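Local coordinates for protein cytosolic phospholipase A2 delta (Homo sapiens, PDB 5IZ5) that hydrolyses glycerophospholipids at the sn-2 position in a calcium-dependent manner, with a preference for linoleic acid there, at residues B[689-694]-B[702-707]; B[728-733]-B[804-809]. The protein carries 3 engineered substitutions. All coordinates share one frame; numbering follows the deposited sequence.

Contact 1: residues B[689-694]-B[702-707]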
ATOM      1  N   GLN B 689      13.760 -14.664   8.550  1.00 66.23           N
ATOM      2  CA  GLN B 689      12.399 -14.242   8.815  1.00 67.66           C
ATOM      3  C   GLN B 689      11.592 -14.439   7.554  1.00 63.92           C
ATOM      4  O   GLN B 689      10.472 -14.951   7.623  1.00 65.84           O
ATOM      5  CB  GLN B 689      12.342 -12.773   9.211  1.00 72.71           C
ATOM      6  CG  GLN B 689      13.234 -12.397  10.393  1.00 76.88           C
ATOM      7  CD  GLN B 689      12.596 -11.370  11.303  1.00 82.97           C
ATOM      8  OE1 GLN B 689      13.040 -10.224  11.357  1.00 87.77           O
ATOM      9  NE2 GLN B 689      11.541 -11.766  12.010  1.00 86.40           N
ATOM     10  N   THR B 690      12.155 -14.051   6.402  1.00 58.82           N
ATOM     11  CA  THR B 690      11.433 -14.268   5.142  1.00 57.65           C
ATOM     12  C   THR B 690      11.160 -15.756   4.916  1.00 56.16           C
ATOM     13  O   THR B 690      10.089 -16.105   4.454  1.00 57.51           O
ATOM     14  CB  THR B 690      11.980 -13.590   3.849  1.00 58.00           C
ATOM     15  OG1 THR B 690      12.108 -14.576   2.815  1.00 58.94           O
ATOM     16  CG2 THR B 690      13.280 -12.873   4.041  1.00 58.48           C
ATOM     17  N   GLU B 691      12.110 -16.628   5.255  1.00 59.42           N
ATOM     18  CA  GLU B 691      11.900 -18.072   5.092  1.00 58.03           C
ATOM     19  C   GLU B 691      10.729 -18.565   5.945  1.00 57.18           C
ATOM     20  O   GLU B 691       9.875 -19.306   5.465  1.00 56.20           O
ATOM     21  CB  GLU B 691      13.153 -18.874   5.438  1.00 60.87           C
ATOM     22  CG  GLU B 691      12.995 -20.360   5.075  1.00 62.77           C
ATOM     23  CD  GLU B 691      12.618 -21.237   6.252  1.00 64.57           C
ATOM     24  OE1 GLU B 691      13.263 -21.121   7.316  1.00 67.34           O
ATOM     25  OE2 GLU B 691      11.676 -22.052   6.104  1.00 64.75           O
ATOM     26  N   LEU B 692      10.708 -18.167   7.213  1.00 59.96           N
ATOM     27  CA  LEU B 692       9.587 -18.488   8.106  1.00 64.04           C
ATOM     28  C   LEU B 692       8.276 -17.937   7.567  1.00 67.59           C
ATOM     29  O   LEU B 692       7.252 -18.620   7.567  1.00 67.03           O
ATOM     30  CB  LEU B 692       9.802 -17.891   9.502  1.00 64.78           C
ATOM     31  CG  LEU B 692       9.717 -18.857  10.698  1.00 65.96           C
ATOM     32  CD1 LEU B 692       9.747 -18.102  12.021  1.00 66.14           C
ATOM     33  CD2 LEU B 692       8.455 -19.712  10.635  1.00 65.94           C
ATOM     34  N   TYR B 693       8.325 -16.687   7.122  1.00 71.19           N
ATOM     35  CA  TYR B 693       7.169 -16.005   6.554  1.00 74.98           C
ATOM     36  C   TYR B 693       6.619 -16.793   5.357  1.00 73.68           C
ATOM     37  O   TYR B 693       5.415 -17.042   5.287  1.00 77.08           O
ATOM     38  CB  TYR B 693       7.592 -14.585   6.171  1.00 80.11           C
ATOM     39  CG  TYR B 693       6.495 -13.578   5.896  1.00 84.69           C
ATOM     40  CD1 TYR B 693       5.850 -12.913   6.942  1.00 86.56           C
ATOM     41  CD2 TYR B 693       6.158 -13.230   4.594  1.00 86.54           C
ATOM     42  CE1 TYR B 693       4.869 -11.963   6.696  1.00 87.88           C
ATOM     43  CE2 TYR B 693       5.182 -12.283   4.339  1.00 89.00           C
ATOM     44  CZ  TYR B 693       4.540 -11.654   5.390  1.00 88.62           C
ATOM     45  OH  TYR B 693       3.577 -10.711   5.118  1.00 87.08           O
ATOM     46  N   CYS B 694       7.506 -17.217   4.452  1.00 74.50           N
ATOM     47  CA  CYS B 694       7.142 -18.040   3.285  1.00 76.84           C
ATOM     48  C   CYS B 694       6.600 -19.399   3.688  1.00 77.55           C
ATOM     49  O   CYS B 694       5.645 -19.887   3.080  1.00 79.33           O
ATOM     50  CB  CYS B 694       8.349 -18.273   2.361  1.00 78.84           C
ATOM     51  SG  CYS B 694       8.889 -16.824   1.443  1.00 80.17           S
ATOM     52  N   PRO B 702      14.039 -22.053  -0.027  1.00 66.65           N
ATOM     53  CA  PRO B 702      15.029 -22.965   0.557  1.00 65.88           C
ATOM     54  C   PRO B 702      15.262 -22.709   2.032  1.00 63.84           C
ATOM     55  O   PRO B 702      14.998 -21.615   2.532  1.00 62.78           O
ATOM     56  CB  PRO B 702      16.315 -22.648  -0.219  1.00 64.96           C
ATOM     57  CG  PRO B 702      16.139 -21.243  -0.661  1.00 65.32           C
ATOM     58  CD  PRO B 702      14.670 -21.089  -0.945  1.00 66.32           C
ATOM     59  N   ARG B 703      15.768 -23.724   2.714  1.00 63.19           N
ATOM     60  CA  ARG B 703      16.152 -23.588   4.103  1.00 61.15           C
ATOM     61  C   ARG B 703      17.306 -22.603   4.203  1.00 58.49           C
ATOM     62  O   ARG B 703      18.200 -22.600   3.364  1.00 56.90           O
ATOM     63  CB  ARG B 703      16.565 -24.940   4.687  1.00 63.08           C
ATOM     64  CG  ARG B 703      15.522 -26.027   4.516  1.00 65.12           C
ATOM     65  CD  ARG B 703      15.749 -27.167   5.469  1.00 67.97           C
ATOM     66  NE  ARG B 703      14.675 -28.145   5.337  1.00 69.29           N
ATOM     67  CZ  ARG B 703      14.763 -29.328   4.731  1.00 69.98           C
ATOM     68  NH1 ARG B 703      15.896 -29.744   4.170  1.00 72.66           N
ATOM     69  NH2 ARG B 703      13.691 -30.110   4.690  1.00 69.62           N
ATOM     70  N   VAL B 704      17.266 -21.761   5.227  1.00 58.10           N
ATOM     71  CA  VAL B 704      18.324 -20.802   5.500  1.00 59.11           C
ATOM     72  C   VAL B 704      18.919 -21.213   6.831  1.00 62.65           C
ATOM     73  O   VAL B 704      18.470 -20.764   7.896  1.00 65.08           O
ATOM     74  CB  VAL B 704      17.797 -19.352   5.542  1.00 59.22           C
ATOM     75  CG1 VAL B 704      18.906 -18.372   5.889  1.00 58.28           C
ATOM     76  CG2 VAL B 704      17.183 -18.976   4.204  1.00 59.48           C
ATOM     77  N   GLU B 705      19.920 -22.090   6.751  1.00 63.80           N
ATOM     78  CA  GLU B 705      20.535 -22.694   7.922  1.00 63.37           C
ATOM     79  C   GLU B 705      22.039 -22.497   7.894  1.00 61.73           C
ATOM     80  O   GLU B 705      22.785 -23.451   7.695  1.00 60.21           O
ATOM     81  CB  GLU B 705      20.190 -24.185   7.978  1.00 62.91           C
ATOM     82  CG  GLU B 705      18.728 -24.444   8.304  1.00 64.58           C
ATOM     83  CD  GLU B 705      18.278 -25.870   8.000  1.00 63.42           C
ATOM     84  OE1 GLU B 705      19.004 -26.603   7.300  1.00 63.53           O
ATOM     85  OE2 GLU B 705      17.182 -26.270   8.446  1.00 63.86           O
ATOM     86  N   PRO B 706      22.490 -21.250   8.097  1.00 62.85           N
ATOM     87  CA  PRO B 706      23.923 -21.026   8.212  1.00 64.82           C
ATOM     88  C   PRO B 706      24.517 -21.733   9.441  1.00 67.59           C
ATOM     89  O   PRO B 706      23.892 -21.773  10.497  1.00 69.66           O
ATOM     90  CB  PRO B 706      24.029 -19.507   8.356  1.00 64.21           C
ATOM     91  CG  PRO B 706      22.721 -19.075   8.925  1.00 64.61           C
ATOM     92  CD  PRO B 706      21.717 -20.010   8.313  1.00 63.97           C
ATOM     93  N   SER B 707      25.713 -22.288   9.289  1.00 67.82           N
ATOM     94  CA  SER B 707      26.415 -22.961  10.382  1.00 70.03           C
ATOM     95  C   SER B 707      26.860 -21.954  11.447  1.00 73.17           C
ATOM     96  O   SER B 707      26.885 -20.755  11.188  1.00 74.42           O
ATOM     97  CB  SER B 707      27.644 -23.690   9.837  1.00 67.75           C
ATOM     98  OG  SER B 707      28.641 -22.761   9.441  1.00 65.17           O
TER

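Contact 2: residues B[728-733]-B[804-809]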
ATOM      1  N   ALA B 728      11.204 -24.208  -5.618  1.00 79.24           N
ATOM      2  CA  ALA B 728      11.844 -23.191  -4.795  1.00 72.81           C
ATOM      3  C   ALA B 728      13.002 -22.548  -5.558  1.00 67.48           C
ATOM      4  O   ALA B 728      13.762 -23.241  -6.219  1.00 67.57           O
ATOM      5  CB  ALA B 728      12.354 -23.804  -3.504  1.00 72.74           C
ATOM      6  N   PRO B 729      13.141 -21.218  -5.468  1.00 63.22           N
ATOM      7  CA  PRO B 729      14.247 -20.528  -6.138  1.00 59.90           C
ATOM      8  C   PRO B 729      15.602 -20.734  -5.459  1.00 57.64           C
ATOM      9  O   PRO B 729      15.660 -21.011  -4.259  1.00 53.96           O
ATOM     10  CB  PRO B 729      13.843 -19.059  -6.034  1.00 59.23           C
ATOM     11  CG  PRO B 729      13.005 -18.993  -4.809  1.00 60.05           C
ATOM     12  CD  PRO B 729      12.244 -20.276  -4.774  1.00 61.47           C
ATOM     13  N   ILE B 730      16.672 -20.577  -6.240  1.00 55.57           N
ATOM     14  CA  ILE B 730      18.032 -20.579  -5.724  1.00 54.49           C
ATOM     15  C   ILE B 730      18.338 -19.197  -5.171  1.00 53.05           C
ATOM     16  O   ILE B 730      18.037 -18.192  -5.811  1.00 50.73           O
ATOM     17  CB  ILE B 730      19.062 -20.908  -6.833  1.00 56.00           C
ATOM     18  CG1 ILE B 730      18.806 -22.308  -7.395  1.00 56.63           C
ATOM     19  CG2 ILE B 730      20.494 -20.800  -6.310  1.00 55.98           C
ATOM     20  CD1 ILE B 730      19.497 -22.575  -8.712  1.00 56.97           C
ATOM     21  N   LEU B 731      18.962 -19.153  -3.999  1.00 51.97           N
ATOM     22  CA  LEU B 731      19.370 -17.897  -3.384  1.00 52.84           C
ATOM     23  C   LEU B 731      20.872 -17.789  -3.191  1.00 52.57           C
ATOM     24  O   LEU B 731      21.494 -18.664  -2.596  1.00 55.52           O
ATOM     25  CB  LEU B 731      18.676 -17.730  -2.040  1.00 53.63           C
ATOM     26  CG  LEU B 731      17.344 -16.997  -2.178  1.00 55.37           C
ATOM     27  CD1 LEU B 731      16.255 -17.763  -1.469  1.00 56.56           C
ATOM     28  CD2 LEU B 731      17.446 -15.568  -1.660  1.00 55.04           C
ATOM     29  N   LEU B 732      21.430 -16.703  -3.712  1.00 52.95           N
ATOM     30  CA  LEU B 732      22.793 -16.291  -3.433  1.00 54.03           C
ATOM     31  C   LEU B 732      22.715 -15.047  -2.577  1.00 53.23           C
ATOM     32  O   LEU B 732      22.239 -14.007  -3.029  1.00 52.64           O
ATOM     33  CB  LEU B 732      23.549 -15.981  -4.723  1.00 55.23           C
ATOM     34  CG  LEU B 732      24.667 -16.922  -5.171  1.00 59.49           C
ATOM     35  CD1 LEU B 732      24.417 -18.372  -4.787  1.00 62.14           C
ATOM     36  CD2 LEU B 732      24.872 -16.800  -6.670  1.00 60.99           C
ATOM     37  N   HIS B 733      23.201 -15.163  -1.348  1.00 53.72           N
ATOM     38  CA  HIS B 733      23.061 -14.121  -0.351  1.00 53.22           C
ATOM     39  C   HIS B 733      24.390 -13.417  -0.093  1.00 52.52           C
ATOM     40  O   HIS B 733      25.406 -14.068   0.181  1.00 52.62           O
ATOM     41  CB  HIS B 733      22.548 -14.744   0.936  1.00 56.06           C
ATOM     42  CG  HIS B 733      22.232 -13.748   2.003  1.00 58.08           C
ATOM     43  ND1 HIS B 733      21.163 -12.882   1.922  1.00 57.73           N
ATOM     44  CD2 HIS B 733      22.835 -13.494   3.188  1.00 57.90           C
ATOM     45  CE1 HIS B 733      21.125 -12.133   3.009  1.00 59.70           C
ATOM     46  NE2 HIS B 733      22.129 -12.482   3.792  1.00 59.37           N
ATOM     47  N   LEU B 804      23.668 -19.600 -12.045  1.00 52.62           N
ATOM     48  CA  LEU B 804      23.040 -19.368 -13.341  1.00 55.41           C
ATOM     49  C   LEU B 804      22.964 -20.655 -14.168  1.00 57.87           C
ATOM     50  O   LEU B 804      21.935 -20.924 -14.788  1.00 60.11           O
ATOM     51  CB  LEU B 804      23.772 -18.271 -14.117  1.00 54.45           C
ATOM     52  CG  LEU B 804      23.515 -16.847 -13.626  1.00 55.24           C
ATOM     53  CD1 LEU B 804      24.535 -15.880 -14.205  1.00 55.46           C
ATOM     54  CD2 LEU B 804      22.102 -16.395 -13.961  1.00 55.91           C
ATOM     55  N   ARG B 805      24.037 -21.448 -14.162  1.00 59.61           N
ATOM     56  CA  ARG B 805      24.043 -22.736 -14.861  1.00 60.64           C
ATOM     57  C   ARG B 805      23.002 -23.684 -14.289  1.00 60.03           C
ATOM     58  O   ARG B 805      22.278 -24.333 -15.037  1.00 59.90           O
ATOM     59  CB  ARG B 805      25.420 -23.404 -14.807  1.00 63.06           C
ATOM     60  CG  ARG B 805      26.449 -22.751 -15.707  1.00 63.63           C
ATOM     61  CD  ARG B 805      27.733 -23.560 -15.786  1.00 65.25           C
ATOM     62  NE  ARG B 805      28.709 -22.882 -16.637  1.00 65.14           N
ATOM     63  CZ  ARG B 805      28.674 -22.857 -17.969  1.00 66.23           C
ATOM     64  NH1 ARG B 805      27.714 -23.485 -18.643  1.00 65.80           N
ATOM     65  NH2 ARG B 805      29.614 -22.197 -18.636  1.00 66.29           N
ATOM     66  N   THR B 806      22.934 -23.767 -12.963  1.00 59.42           N
ATOM     67  CA  THR B 806      21.938 -24.605 -12.302  1.00 60.00           C
ATOM     68  C   THR B 806      20.523 -24.118 -12.605  1.00 61.98           C
ATOM     69  O   THR B 806      19.638 -24.920 -12.900  1.00 65.80           O
ATOM     70  CB  THR B 806      22.135 -24.621 -10.780  1.00 59.71           C
ATOM     71  OG1 THR B 806      23.505 -24.903 -10.478  1.00 59.39           O
ATOM     72  CG2 THR B 806      21.247 -25.671 -10.134  1.00 59.85           C
ATOM     73  N   ALA B 807      20.319 -22.803 -12.541  1.00 61.51           N
ATOM     74  CA  ALA B 807      19.030 -22.202 -12.875  1.00 61.73           C
ATOM     75  C   ALA B 807      18.635 -22.576 -14.295  1.00 63.44           C
ATOM     76  O   ALA B 807      17.473 -22.882 -14.565  1.00 62.34           O
ATOM     77  CB  ALA B 807      19.090 -20.688 -12.724  1.00 60.18           C
ATOM     78  N   LEU B 808      19.616 -22.546 -15.195  1.00 66.13           N
ATOM     79  CA  LEU B 808      19.405 -22.914 -16.589  1.00 71.16           C
ATOM     80  C   LEU B 808      18.966 -24.377 -16.710  1.00 76.85           C
ATOM     81  O   LEU B 808      17.973 -24.672 -17.362  1.00 79.69           O
ATOM     82  CB  LEU B 808      20.684 -22.668 -17.397  1.00 71.22           C
ATOM     83  CG  LEU B 808      20.566 -22.633 -18.916  1.00 72.85           C
ATOM     84  CD1 LEU B 808      19.615 -21.536 -19.363  1.00 73.29           C
ATOM     85  CD2 LEU B 808      21.940 -22.418 -19.531  1.00 73.90           C
ATOM     86  N   LYS B 809      19.683 -25.283 -16.053  1.00 82.24           N
ATOM     87  CA  LYS B 809      19.349 -26.712 -16.088  1.00 87.67           C
ATOM     88  C   LYS B 809      17.931 -26.966 -15.604  1.00 90.78           C
ATOM     89  O   LYS B 809      17.173 -27.684 -16.247  1.00 95.20           O
ATOM     90  CB  LYS B 809      20.333 -27.513 -15.232  1.00 89.92           C
ATOM     91  CG  LYS B 809      21.714 -27.614 -15.858  1.00 92.41           C
ATOM     92  CD  LYS B 809      22.740 -28.254 -14.937  1.00 95.12           C
ATOM     93  CE  LYS B 809      24.141 -27.713 -15.200  1.00 96.19           C
ATOM     94  NZ  LYS B 809      25.154 -28.357 -14.321  1.00 96.14           N
TER

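Contact 1: residues B[689-694]-B[702-707]
E691 swings its CG to the side anti to its backbone N (chi1 -172°) while V704, on the facing chain, sets CG2 anti to its own carbonyl carbon, and these two torsions direct the glutamate stem and one valine methyl towards each other. The stem of the glutamate, not its carboxylate, does the touching. Its CB lies 4.2 Å from V704 CG2. The next atom, E691 CG, meets the carbonyl O of P702 at 3.5 Å, a contact between a methylene and a backbone oxygen. Beyond CG the chain bends (chi2 -99°), and the carboxylate goes on to a salt bridge between OE2 and R695 NH1, one helical turn further along. The anchor of the charged end thus lies within the helix, and the aliphatic part is left to cover the loop. R703, the nearest opposite charge on 702-707, is not in contact with the carboxylate: its NE is 6.8 Å from E691 OE2.

Helix 685-696 follows strand 672-676 in the alpha/beta sheet region of the phospholipase catalytic domain, and 702-707 is the returning chain that folds back along its flank. From there the chain passes through helix 708-712 and strand 718-720 before entering strand 730-734, parallel to 672-676. The nearest CA atoms, those of E691 and V704, are 7.0 Å apart. V704 also touches L687, one turn before E691, and its carbonyl O receives a weak hydrogen bond from Q688 NE2. F701, just before P702, touches both T690 and E691.

Contact 2: residues B[728-733]-B[804-809]
I730 and T806 meet with their side chains crossing at about a right angle, one rising from the beta-sheet and the other from a helix laid over it. The setting is the alpha/beta core of the catalytic domain: strand 730-734 runs parallel to 672-676, to which the backbone of I730 is hydrogen-bonded at I673, and the helix 797-810 packs on one face of this part of the sheet. The isoleucine reaches out through its longer branch. CG1 stands beside the backbone N and anti to the carbonyl carbon (chi1 -62°), and the extended second torsion (chi2 164°) carries CD1 out to the helix. That methyl, I730 CD1, comes 3.8 Å from T806 CG2, with T806 CB scarcely farther off. I730 CD1 also comes within 3.9 Å of A807 N, against the helix backbone itself. A807 CB closes the apolar contact more loosely, at 4.5 Å from I730 CD1. The nearest CA atoms, of I730 and A807, are 7.4 Å apart.

The rest of the sheet adds apolar neighbours to I730: L672 and L719 on the adjacent strands. L672 is touched in turn by L804, so that one leucine joins both segments. L731 turns its side chain to the other face of the sheet, where it packs on L687 of the helix 685-696. On the helical side of the contact, chi1 of T806 (-50°) places CG2 anti to the backbone N, towards the isoleucine, while OG1 is hydrogen-bonded to Q802 O within its own helix and lies 5.0 Å from I730 CD1.

From the N-terminal end, the chain leaves strand 672-676, forms the helix 685-696 and turns back at once, so contact 1 closes a short loop with seven residues between its segments. It then passes through helix 708-712 and strand 718-720 and enters 728-733, where contact 2 opens, to be closed by 804-809 near the C terminus after 70 intervening residues. The two contacts follow in series, neither nesting nor crossing, with centres about 16 Å apart. They join at P702, whose CG packs 3.6 Å from L731 CD1 and whose CD lies 3.5 Å from P729 O. The loop after helix 685-696 thus rests on the start of strand 730-734, whose I730 meets helix 797-810.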